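PDB 6FSF: GTPase-activating protein BEM3 from Saccharomyces cerevisiae S288C, which acts as a GTPase-activating protein for CDC42 and, less efficiently, RHO1, and is represented in this fragment by its tandem PX and PH domains. Local coordinates for residues T95-N98 with I99-Y103; T182-L185 with R186-S189; T229-E232 with R233-L237. All coordinates share one frame; numbering follows the deposited sequence.

Interaction 1 of 3, residues T95-N98 with I99-Y103; sequences TRKN and ILNQY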
ATOM      1  N   THR A  95      -1.150  -8.387  -4.834  1.00 51.76           N
ATOM      2  CA  THR A  95      -1.834  -9.459  -4.118  1.00 49.64           C
ATOM      3  C   THR A  95      -1.796  -9.234  -2.611  1.00 50.49           C
ATOM      4  O   THR A  95      -2.830  -9.318  -1.936  1.00 52.60           O
ATOM      5  CB  THR A  95      -1.216 -10.809  -4.481  1.00 53.59           C
ATOM      6  OG1 THR A  95      -1.336 -11.028  -5.893  1.00 63.05           O
ATOM      7  CG2 THR A  95      -1.926 -11.930  -3.749  1.00 62.14           C
ATOM      8  N   ARG A  96      -0.612  -8.936  -2.064  1.00 49.09           N
ATOM      9  CA  ARG A  96      -0.467  -8.830  -0.615  1.00 48.88           C
ATOM     10  C   ARG A  96      -1.285  -7.678  -0.045  1.00 46.11           C
ATOM     11  O   ARG A  96      -1.670  -7.714   1.131  1.00 56.79           O
ATOM     12  CB  ARG A  96       1.010  -8.676  -0.247  1.00 42.91           C
ATOM     13  CG  ARG A  96       1.627  -7.330  -0.616  1.00 53.89           C
ATOM     14  CD  ARG A  96       3.149  -7.404  -0.583  1.00 47.02           C
ATOM     15  NE  ARG A  96       3.778  -6.087  -0.592  1.00 48.72           N
ATOM     16  CZ  ARG A  96       5.089  -5.887  -0.700  1.00 56.56           C
ATOM     17  NH1 ARG A  96       5.911  -6.921  -0.817  1.00 48.53           N
ATOM     18  NH2 ARG A  96       5.577  -4.653  -0.698  1.00 48.46           N
ATOM     19  N   LYS A  97      -1.565  -6.657  -0.856  1.00 48.72           N
ATOM     20  CA  LYS A  97      -2.416  -5.563  -0.400  1.00 54.66           C
ATOM     21  C   LYS A  97      -3.862  -6.019  -0.244  1.00 52.08           C
ATOM     22  O   LYS A  97      -4.563  -5.580   0.676  1.00 46.19           O
ATOM     23  CB  LYS A  97      -2.312  -4.394  -1.376  1.00 49.38           C
ATOM     24  CG  LYS A  97      -3.142  -3.173  -1.019  1.00 56.31           C
ATOM     25  CD  LYS A  97      -2.861  -2.053  -2.006  1.00 55.52           C
ATOM     26  CE  LYS A  97      -3.879  -0.937  -1.896  1.00 55.89           C
ATOM     27  NZ  LYS A  97      -5.263  -1.433  -2.125  1.00 67.59           N
ATOM     28  N   ASN A  98      -4.325  -6.909  -1.127  1.00 55.60           N
ATOM     29  CA  ASN A  98      -5.691  -7.411  -1.019  1.00 55.62           C
ATOM     30  C   ASN A  98      -5.846  -8.339   0.179  1.00 54.06           C
ATOM     31  O   ASN A  98      -6.874  -8.307   0.867  1.00 50.19           O
ATOM     32  CB  ASN A  98      -6.093  -8.134  -2.306  1.00 71.66           C
ATOM     33  CG  ASN A  98      -6.075  -7.223  -3.515  1.00 83.08           C
ATOM     34  OD1 ASN A  98      -6.257  -6.012  -3.397  1.00 80.77           O
ATOM     35  ND2 ASN A  98      -5.864  -7.803  -4.690  1.00 81.60           N
ATOM     36  N   ILE A  99      -4.842  -9.176   0.440  1.00 42.60           N
ATOM     37  CA  ILE A  99      -4.907 -10.072   1.591  1.00 48.46           C
ATOM     38  C   ILE A  99      -4.910  -9.268   2.885  1.00 48.10           C
ATOM     39  O   ILE A  99      -5.641  -9.588   3.832  1.00 51.59           O
ATOM     40  CB  ILE A  99      -3.742 -11.078   1.551  1.00 45.01           C
ATOM     41  CG1 ILE A  99      -3.748 -11.854   0.234  1.00 46.96           C
ATOM     42  CG2 ILE A  99      -3.804 -12.020   2.749  1.00 39.43           C
ATOM     43  CD1 ILE A  99      -2.641 -12.863   0.118  1.00 48.42           C
ATOM     44  N   LEU A 100      -4.089  -8.217   2.950  1.00 46.45           N
ATOM     45  CA  LEU A 100      -4.051  -7.387   4.150  1.00 45.64           C
ATOM     46  C   LEU A 100      -5.375  -6.663   4.361  1.00 44.07           C
ATOM     47  O   LEU A 100      -5.813  -6.480   5.503  1.00 50.46           O
ATOM     48  CB  LEU A 100      -2.895  -6.393   4.063  1.00 44.25           C
ATOM     49  CG  LEU A 100      -1.501  -6.956   4.344  1.00 48.21           C
ATOM     50  CD1 LEU A 100      -0.429  -5.978   3.897  1.00 50.23           C
ATOM     51  CD2 LEU A 100      -1.346  -7.284   5.821  1.00 45.32           C
ATOM     52  N   ASN A 101      -6.027  -6.243   3.274  1.00 47.90           N
ATOM     53  CA  ASN A 101      -7.352  -5.642   3.389  1.00 43.29           C
ATOM     54  C   ASN A 101      -8.350  -6.629   3.987  1.00 49.29           C
ATOM     55  O   ASN A 101      -9.105  -6.287   4.905  1.00 47.05           O
ATOM     56  CB  ASN A 101      -7.829  -5.155   2.020  1.00 51.96           C
ATOM     57  CG  ASN A 101      -7.738  -3.651   1.877  1.00 57.75           C
ATOM     58  OD1 ASN A 101      -8.029  -2.909   2.814  1.00 55.12           O
ATOM     59  ND2 ASN A 101      -7.330  -3.193   0.700  1.00 56.24           N
ATOM     60  N   GLN A 102      -8.365  -7.861   3.473  1.00 48.18           N
ATOM     61  CA  GLN A 102      -9.227  -8.896   4.038  1.00 49.45           C
ATOM     62  C   GLN A 102      -8.873  -9.176   5.491  1.00 54.77           C
ATOM     63  O   GLN A 102      -9.759  -9.413   6.321  1.00 58.20           O
ATOM     64  CB  GLN A 102      -9.113 -10.178   3.215  1.00 51.43           C
ATOM     65  CG  GLN A 102      -9.658 -10.054   1.814  1.00 58.46           C
ATOM     66  CD  GLN A 102     -11.089  -9.567   1.805  1.00 59.49           C
ATOM     67  OE1 GLN A 102     -11.373  -8.453   1.367  1.00 57.36           O
ATOM     68  NE2 GLN A 102     -12.000 -10.400   2.291  1.00 47.68           N
ATOM     69  N   TYR A 103      -7.579  -9.159   5.812  1.00 49.80           N
ATOM     70  CA  TYR A 103      -7.127  -9.482   7.161  1.00 51.68           C
ATOM     71  C   TYR A 103      -7.663  -8.481   8.177  1.00 51.39           C
ATOM     72  O   TYR A 103      -8.287  -8.859   9.176  1.00 51.25           O
ATOM     73  CB  TYR A 103      -5.599  -9.522   7.192  1.00 52.28           C
ATOM     74  CG  TYR A 103      -5.000  -9.742   8.563  1.00 51.84           C
ATOM     75  CD1 TYR A 103      -4.807 -11.025   9.057  1.00 59.02           C
ATOM     76  CD2 TYR A 103      -4.605  -8.670   9.354  1.00 50.45           C
ATOM     77  CE1 TYR A 103      -4.249 -11.234  10.305  1.00 49.55           C
ATOM     78  CE2 TYR A 103      -4.048  -8.868  10.603  1.00 52.27           C
ATOM     79  CZ  TYR A 103      -3.871 -10.153  11.073  1.00 56.52           C
ATOM     80  OH  TYR A 103      -3.314 -10.358  12.314  1.00 54.95           O
TER
HETATM   81  O   HOH W   1      -9.777  -7.182  -0.221  1.00 68.72           O
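A chi1 of -56° sets Ile99 CG1 opposite its carbonyl carbon, and the methyl CG2 of Thr95 stands opposite its backbone N; one helical turn apart, the two side chains lie alongside each other on one flank of the helix, Thr95 CG2 meeting Ile99 CD1 at 4.0 Å. Both belong to helix 90-107 of the PX domain, and the contact is the i to i+4 packing of successive helical turns. Four backbone bonds of alpha-helical spacing carry it: Ile99 N to Thr95 O, Leu100 N to Arg96 O, Asn101 N to Lys97 O and Gln102 N to Asn98 O. The carbonyl oxygen of Arg96 is also covered by the leucine, with Leu100 CG 3.3 Å from Arg96 O. On this buried side Leu100 packs on Val23 and Thr26 of strand 19-29, while the Arg96 guanidinium group turns off to bond Leu84 O and its NE bonds Thr26 OG1. Lys97 and Asn101 form a second side-by-side pair, with Lys97 NZ 3.9 Å from Asn101 ND2, a proximity of two nitrogens; the amide oxygen of Asn101 is taken by Val23 N. On the exposed side, Gln102 bends at chi2 (-55°) and folds back over the preceding turn. There a water donates to Gln102 OE1 at 2.6 Å and, more loosely, to Asn98 O at 3.3 Å, so that this carbonyl receives both the water and Gln102 N.

Interaction 2 of 3, residues T182-L185 with R186-S189; sequences TIKL and RQSS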
ATOM      1  N   THR A 182      13.440  11.965 -14.998  1.00 98.20           N
ATOM      2  CA  THR A 182      12.598  13.095 -15.379  1.00110.09           C
ATOM      3  C   THR A 182      12.142  12.880 -16.815  1.00115.43           C
ATOM      4  O   THR A 182      12.968  12.608 -17.692  1.00119.62           O
ATOM      5  CB  THR A 182      13.353  14.428 -15.234  1.00117.43           C
ATOM      6  OG1 THR A 182      14.000  14.475 -13.954  1.00122.81           O
ATOM      7  CG2 THR A 182      12.404  15.611 -15.334  1.00116.46           C
ATOM      8  N   ILE A 183      10.834  12.999 -17.058  1.00116.86           N
ATOM      9  CA  ILE A 183      10.228  12.526 -18.298  1.00118.22           C
ATOM     10  C   ILE A 183       9.335  13.597 -18.912  1.00123.61           C
ATOM     11  O   ILE A 183       8.524  14.222 -18.222  1.00131.65           O
ATOM     12  CB  ILE A 183       9.440  11.222 -18.061  1.00115.28           C
ATOM     13  CG1 ILE A 183      10.423  10.070 -17.944  1.00116.27           C
ATOM     14  CG2 ILE A 183       8.472  10.952 -19.200  1.00114.68           C
ATOM     15  CD1 ILE A 183      11.513  10.137 -19.016  1.00126.27           C
ATOM     16  N   LYS A 184       9.485  13.795 -20.220  1.00124.56           N
ATOM     17  CA  LYS A 184       8.604  14.658 -20.997  1.00126.61           C
ATOM     18  C   LYS A 184       7.474  13.821 -21.584  1.00126.50           C
ATOM     19  O   LYS A 184       7.727  12.825 -22.267  1.00130.99           O
ATOM     20  CB  LYS A 184       9.380  15.351 -22.116  1.00132.95           C
ATOM     21  CG  LYS A 184      10.054  16.651 -21.728  1.00135.71           C
ATOM     22  CD  LYS A 184      10.954  17.115 -22.862  1.00137.46           C
ATOM     23  CE  LYS A 184      10.926  18.624 -23.035  1.00138.40           C
ATOM     24  NZ  LYS A 184      11.761  19.021 -24.203  1.00137.91           N
ATOM     25  N   LEU A 185       6.228  14.228 -21.322  1.00125.28           N
ATOM     26  CA  LEU A 185       5.092  13.510 -21.891  1.00125.38           C
ATOM     27  C   LEU A 185       4.854  13.878 -23.348  1.00127.49           C
ATOM     28  O   LEU A 185       4.321  13.063 -24.108  1.00127.34           O
ATOM     29  CB  LEU A 185       3.825  13.777 -21.079  1.00122.20           C
ATOM     30  CG  LEU A 185       3.496  12.805 -19.943  1.00116.19           C
ATOM     31  CD1 LEU A 185       4.436  13.003 -18.762  1.00112.32           C
ATOM     32  CD2 LEU A 185       2.044  12.955 -19.512  1.00119.11           C
ATOM     33  N   ARG A 186       5.234  15.090 -23.756  1.00129.97           N
ATOM     34  CA  ARG A 186       5.010  15.504 -25.137  1.00129.05           C
ATOM     35  C   ARG A 186       5.913  14.751 -26.106  1.00124.18           C
ATOM     36  O   ARG A 186       5.551  14.567 -27.274  1.00127.66           O
ATOM     37  CB  ARG A 186       5.222  17.010 -25.276  1.00132.31           C
ATOM     38  CG  ARG A 186       4.318  17.842 -24.387  1.00130.81           C
ATOM     39  CD  ARG A 186       4.624  19.319 -24.536  1.00135.05           C
ATOM     40  NE  ARG A 186       4.193  20.081 -23.368  1.00136.65           N
ATOM     41  CZ  ARG A 186       4.918  20.219 -22.262  1.00137.27           C
ATOM     42  NH1 ARG A 186       6.111  19.644 -22.172  1.00135.51           N
ATOM     43  NH2 ARG A 186       4.452  20.931 -21.245  1.00138.08           N
ATOM     44  N   GLN A 187       7.087  14.314 -25.648  1.00117.99           N
ATOM     45  CA  GLN A 187       7.995  13.557 -26.502  1.00118.87           C
ATOM     46  C   GLN A 187       7.681  12.066 -26.524  1.00123.11           C
ATOM     47  O   GLN A 187       8.177  11.352 -27.404  1.00123.85           O
ATOM     48  CB  GLN A 187       9.443  13.755 -26.046  1.00113.90           C
ATOM     49  CG  GLN A 187       9.949  15.193 -26.078  1.00115.40           C
ATOM     50  CD  GLN A 187      10.316  15.653 -27.477  1.00118.41           C
ATOM     51  OE1 GLN A 187       9.507  15.571 -28.405  1.00122.85           O
ATOM     52  NE2 GLN A 187      11.545  16.134 -27.639  1.00118.31           N
ATOM     53  N   SER A 188       6.857  11.586 -25.599  1.00126.42           N
ATOM     54  CA  SER A 188       6.732  10.161 -25.334  1.00127.32           C
ATOM     55  C   SER A 188       5.398   9.609 -25.822  1.00121.96           C
ATOM     56  O   SER A 188       4.472  10.342 -26.173  1.00123.51           O
ATOM     57  CB  SER A 188       6.902   9.876 -23.837  1.00130.46           C
ATOM     58  OG  SER A 188       6.012  10.661 -23.073  1.00133.66           O
ATOM     59  N   SER A 189       5.325   8.280 -25.842  1.00116.07           N
ATOM     60  CA  SER A 189       4.114   7.539 -26.154  1.00110.18           C
ATOM     61  C   SER A 189       3.806   6.588 -25.005  1.00104.69           C
ATOM     62  O   SER A 189       4.706   6.168 -24.270  1.00103.17           O
ATOM     63  CB  SER A 189       4.264   6.756 -27.466  1.00113.29           C
ATOM     64  OG  SER A 189       5.331   5.826 -27.390  1.00114.95           O
TER
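Between Lys184 and Ser188 the backbone leaves an extended strand, makes a short turn and becomes extended again. Lys184 still has strand angles, whereas Leu185, Arg186 and Gln187 all take helix-like values, with psi of -28° at the first two; Ser188 returns to the beta region. The turn joins strand 179-184 to strand 188-193, the two outermost strands of the seven-stranded antiparallel sheet counted in this PH domain, whose strongly bent sheet brings these edges close together. Leu185-Ser188 is a type I beta turn, in which Ser188 N gives a weak bond, 3.3 Å long, to Leu185 O.

The hydroxyl of Ser188 supplies the shorter link. With chi1 at 54° Ser188 OG sits between its own backbone N and carbonyl carbon, and from there it donates to Lys184 O at 2.9 Å. The donor lies in the carbonyl plane, on a lone pair, with a C=O...OG angle of 130°. The same Ser188 OG is 3.1 Å from Leu185 O, which places it beside two successive carbonyls of the turn. On the outer surface Lys184 and Gln187 run side by side in one direction, aliphatic part against aliphatic part: Lys184 CD lies 3.9 Å from Gln187 CG. Leu185 turns its side chain from the turn onto Leu171 of strand 170-174, and Gln187 is paired through its backbone with His212.

Lys184 NZ and Arg186 NH1 stand 6.0 Å apart, and their like charges probably disfavour a closer approach. Across the turn itself the links are one serine-to-carbonyl bond and one weak backbone bond; backbone pairing of Leu185 with Asp169 and of Gln187 with His212 adds to them.

Interaction 3 of 3, residues T229-E232 with R233-L237; sequences TSKE and RELWL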
ATOM      1  N   THR A 229      -2.556  -0.820  -7.605  1.00 54.78           N
ATOM      2  CA  THR A 229      -3.893  -1.304  -7.906  1.00 65.25           C
ATOM      3  C   THR A 229      -4.223  -1.011  -9.363  1.00 64.14           C
ATOM      4  O   THR A 229      -3.589  -0.173 -10.011  1.00 59.16           O
ATOM      5  CB  THR A 229      -4.955  -0.661  -7.000  1.00 62.57           C
ATOM      6  OG1 THR A 229      -5.022   0.747  -7.265  1.00 65.31           O
ATOM      7  CG2 THR A 229      -4.617  -0.880  -5.533  1.00 55.42           C
ATOM      8  N   SER A 230      -5.230  -1.722  -9.876  1.00 64.87           N
ATOM      9  CA  SER A 230      -5.691  -1.460 -11.234  1.00 73.42           C
ATOM     10  C   SER A 230      -6.424  -0.127 -11.323  1.00 71.58           C
ATOM     11  O   SER A 230      -6.409   0.518 -12.378  1.00 66.68           O
ATOM     12  CB  SER A 230      -6.587  -2.599 -11.717  1.00 74.95           C
ATOM     13  OG  SER A 230      -7.771  -2.681 -10.945  1.00 79.59           O
ATOM     14  N   LYS A 231      -7.066   0.301 -10.232  1.00 69.17           N
ATOM     15  CA  LYS A 231      -7.698   1.615 -10.222  1.00 67.99           C
ATOM     16  C   LYS A 231      -6.658   2.719 -10.336  1.00 67.21           C
ATOM     17  O   LYS A 231      -6.872   3.717 -11.033  1.00 68.69           O
ATOM     18  CB  LYS A 231      -8.529   1.800  -8.951  1.00 71.92           C
ATOM     19  CG  LYS A 231      -9.172   3.177  -8.846  1.00 77.20           C
ATOM     20  CD  LYS A 231      -9.808   3.414  -7.489  1.00 83.66           C
ATOM     21  CE  LYS A 231     -10.477   4.778  -7.442  1.00 84.92           C
ATOM     22  NZ  LYS A 231     -11.160   5.029  -6.143  1.00 80.48           N
ATOM     23  N   GLU A 232      -5.520   2.555  -9.657  1.00 64.92           N
ATOM     24  CA  GLU A 232      -4.463   3.555  -9.739  1.00 68.77           C
ATOM     25  C   GLU A 232      -3.908   3.670 -11.152  1.00 69.35           C
ATOM     26  O   GLU A 232      -3.486   4.757 -11.563  1.00 76.21           O
ATOM     27  CB  GLU A 232      -3.348   3.222  -8.747  1.00 72.74           C
ATOM     28  CG  GLU A 232      -3.445   3.983  -7.437  1.00 80.03           C
ATOM     29  CD  GLU A 232      -3.092   5.449  -7.594  1.00 91.31           C
ATOM     30  OE1 GLU A 232      -1.907   5.751  -7.853  1.00 96.91           O
ATOM     31  OE2 GLU A 232      -4.000   6.297  -7.471  1.00 92.62           O
ATOM     32  N   ARG A 233      -3.900   2.570 -11.911  1.00 65.89           N
ATOM     33  CA  ARG A 233      -3.507   2.664 -13.313  1.00 67.46           C
ATOM     34  C   ARG A 233      -4.516   3.483 -14.106  1.00 68.04           C
ATOM     35  O   ARG A 233      -4.132   4.294 -14.955  1.00 73.40           O
ATOM     36  CB  ARG A 233      -3.344   1.272 -13.927  1.00 60.02           C
ATOM     37  CG  ARG A 233      -3.019   1.314 -15.419  1.00 63.62           C
ATOM     38  CD  ARG A 233      -2.508  -0.015 -15.951  1.00 67.68           C
ATOM     39  NE  ARG A 233      -3.541  -1.047 -15.964  1.00 76.35           N
ATOM     40  CZ  ARG A 233      -3.402  -2.231 -16.552  1.00 83.70           C
ATOM     41  NH1 ARG A 233      -2.273  -2.535 -17.179  1.00 83.63           N
ATOM     42  NH2 ARG A 233      -4.392  -3.111 -16.515  1.00 85.42           N
ATOM     43  N   GLU A 234      -5.811   3.289 -13.838  1.00 71.04           N
ATOM     44  CA  GLU A 234      -6.832   4.116 -14.476  1.00 76.81           C
ATOM     45  C   GLU A 234      -6.617   5.590 -14.157  1.00 77.19           C
ATOM     46  O   GLU A 234      -6.645   6.442 -15.053  1.00 81.65           O
ATOM     47  CB  GLU A 234      -8.228   3.677 -14.029  1.00 81.17           C
ATOM     48  CG  GLU A 234      -8.723   2.375 -14.635  1.00 88.61           C
ATOM     49  CD  GLU A 234     -10.159   2.073 -14.248  1.00 98.33           C
ATOM     50  OE1 GLU A 234     -10.986   3.011 -14.241  1.00 98.23           O
ATOM     51  OE2 GLU A 234     -10.461   0.900 -13.937  1.00101.93           O
ATOM     52  N   LEU A 235      -6.396   5.908 -12.879  1.00 73.95           N
ATOM     53  CA  LEU A 235      -6.235   7.304 -12.482  1.00 71.80           C
ATOM     54  C   LEU A 235      -4.989   7.919 -13.108  1.00 78.22           C
ATOM     55  O   LEU A 235      -5.004   9.087 -13.514  1.00 69.45           O
ATOM     56  CB  LEU A 235      -6.178   7.415 -10.957  1.00 76.25           C
ATOM     57  CG  LEU A 235      -7.405   6.949 -10.166  1.00 75.19           C
ATOM     58  CD1 LEU A 235      -7.290   7.365  -8.705  1.00 78.79           C
ATOM     59  CD2 LEU A 235      -8.685   7.489 -10.786  1.00 75.03           C
ATOM     60  N   TRP A 236      -3.903   7.148 -13.199  1.00 81.48           N
ATOM     61  CA  TRP A 236      -2.661   7.689 -13.742  1.00 75.13           C
ATOM     62  C   TRP A 236      -2.774   7.951 -15.238  1.00 79.36           C
ATOM     63  O   TRP A 236      -2.262   8.962 -15.735  1.00 81.59           O
ATOM     64  CB  TRP A 236      -1.499   6.742 -13.447  1.00 66.18           C
ATOM     65  CG  TRP A 236      -0.747   7.096 -12.203  1.00 72.57           C
ATOM     66  CD1 TRP A 236      -0.871   6.517 -10.972  1.00 69.69           C
ATOM     67  CD2 TRP A 236       0.245   8.120 -12.065  1.00 69.65           C
ATOM     68  NE1 TRP A 236      -0.015   7.115 -10.080  1.00 66.53           N
ATOM     69  CE2 TRP A 236       0.681   8.103 -10.726  1.00 64.66           C
ATOM     70  CE3 TRP A 236       0.806   9.048 -12.947  1.00 71.81           C
ATOM     71  CZ2 TRP A 236       1.654   8.978 -10.248  1.00 69.14           C
ATOM     72  CZ3 TRP A 236       1.771   9.916 -12.471  1.00 78.91           C
ATOM     73  CH2 TRP A 236       2.186   9.875 -11.134  1.00 78.70           C
ATOM     74  N   LEU A 237      -3.436   7.054 -15.972  1.00 82.11           N
ATOM     75  CA  LEU A 237      -3.587   7.249 -17.411  1.00 86.78           C
ATOM     76  C   LEU A 237      -4.414   8.491 -17.716  1.00102.31           C
ATOM     77  O   LEU A 237      -4.132   9.211 -18.682  1.00105.51           O
ATOM     78  CB  LEU A 237      -4.219   6.012 -18.052  1.00 77.52           C
ATOM     79  CG  LEU A 237      -3.421   4.707 -17.971  1.00 79.55           C
ATOM     80  CD1 LEU A 237      -4.072   3.618 -18.806  1.00 84.39           C
ATOM     81  CD2 LEU A 237      -1.973   4.921 -18.389  1.00 80.73           C
TER
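Backbone hydrogen bonds run from each residue of 233-236 to the carbonyl four positions earlier. The bond from Arg233 N to Thr229 O is weak at 3.4 Å. Those from Glu234 N to Ser230 O, Leu235 N to Lys231 O and Trp236 N to Glu232 O are sounder, the Leu235 N to Lys231 O bond being 2.9 Å long with its donor in the carbonyl plane. The capping bond belongs to Thr229, the N-cap residue: chi1 of 65° turns its hydroxyl toward the first turn, where Thr229 OG1 accepts from Glu232 N at 3.0 Å. One amide of the helix's first turn is thereby satisfied by a side chain.

This is the opening of helix 230-240, the C-terminal helix of the PH domain, which in this fold closes one end of the bent beta-sheet. Arg233 and Leu237 touch Phe207 of strand 206-211, and the Arg233 guanidinium group bonds Gly206 O and Ile193 O through NH1.

Polar and aromatic contacts gather around Glu232 and Trp236. Glu232 bends at chi2 (-72°), which brings Glu232 OE1 to 3.2 Å from Trp236 NE1. Carboxylate and ring planes stand 82° apart, nearly perpendicular. The backbone oxygen of Glu232 also reaches the indole edge in its plane, with Glu232 O at 3.2 Å from Trp236 CD1. Lys141 joins the group from outside, in a salt bridge to Glu232 OE2 and a cation-pi contact with the Trp236 ring. Van der Waals contacts set a leucine against two oxygens: Leu235 slants across Glu232, its CD1 3.7 Å from Glu232 OE2, and Leu235 CG covers Lys231 O at 3.4 Å.

Interaction 1 lies in the PX domain, interactions 2 and 3 in the PH domain that follows it along the chain. Interactions 1 and 3 meet at the junction of the two domains, where Lys97 NZ of the PX helix packs 3.5 Å from Thr229 CG2, the methyl of the PH helix's N-cap residue; their centres are 18 Å apart. Interaction 2 is remote from that junction: its centre is 34 Å from that of interaction 1, with about 23 Å between nearest atoms. Interactions 2 and 3 approach to about 7 Å at their nearest atoms without touching, and strand 206-211 has contacts with both interaction 2 (182-189) and the helix segment 233-237.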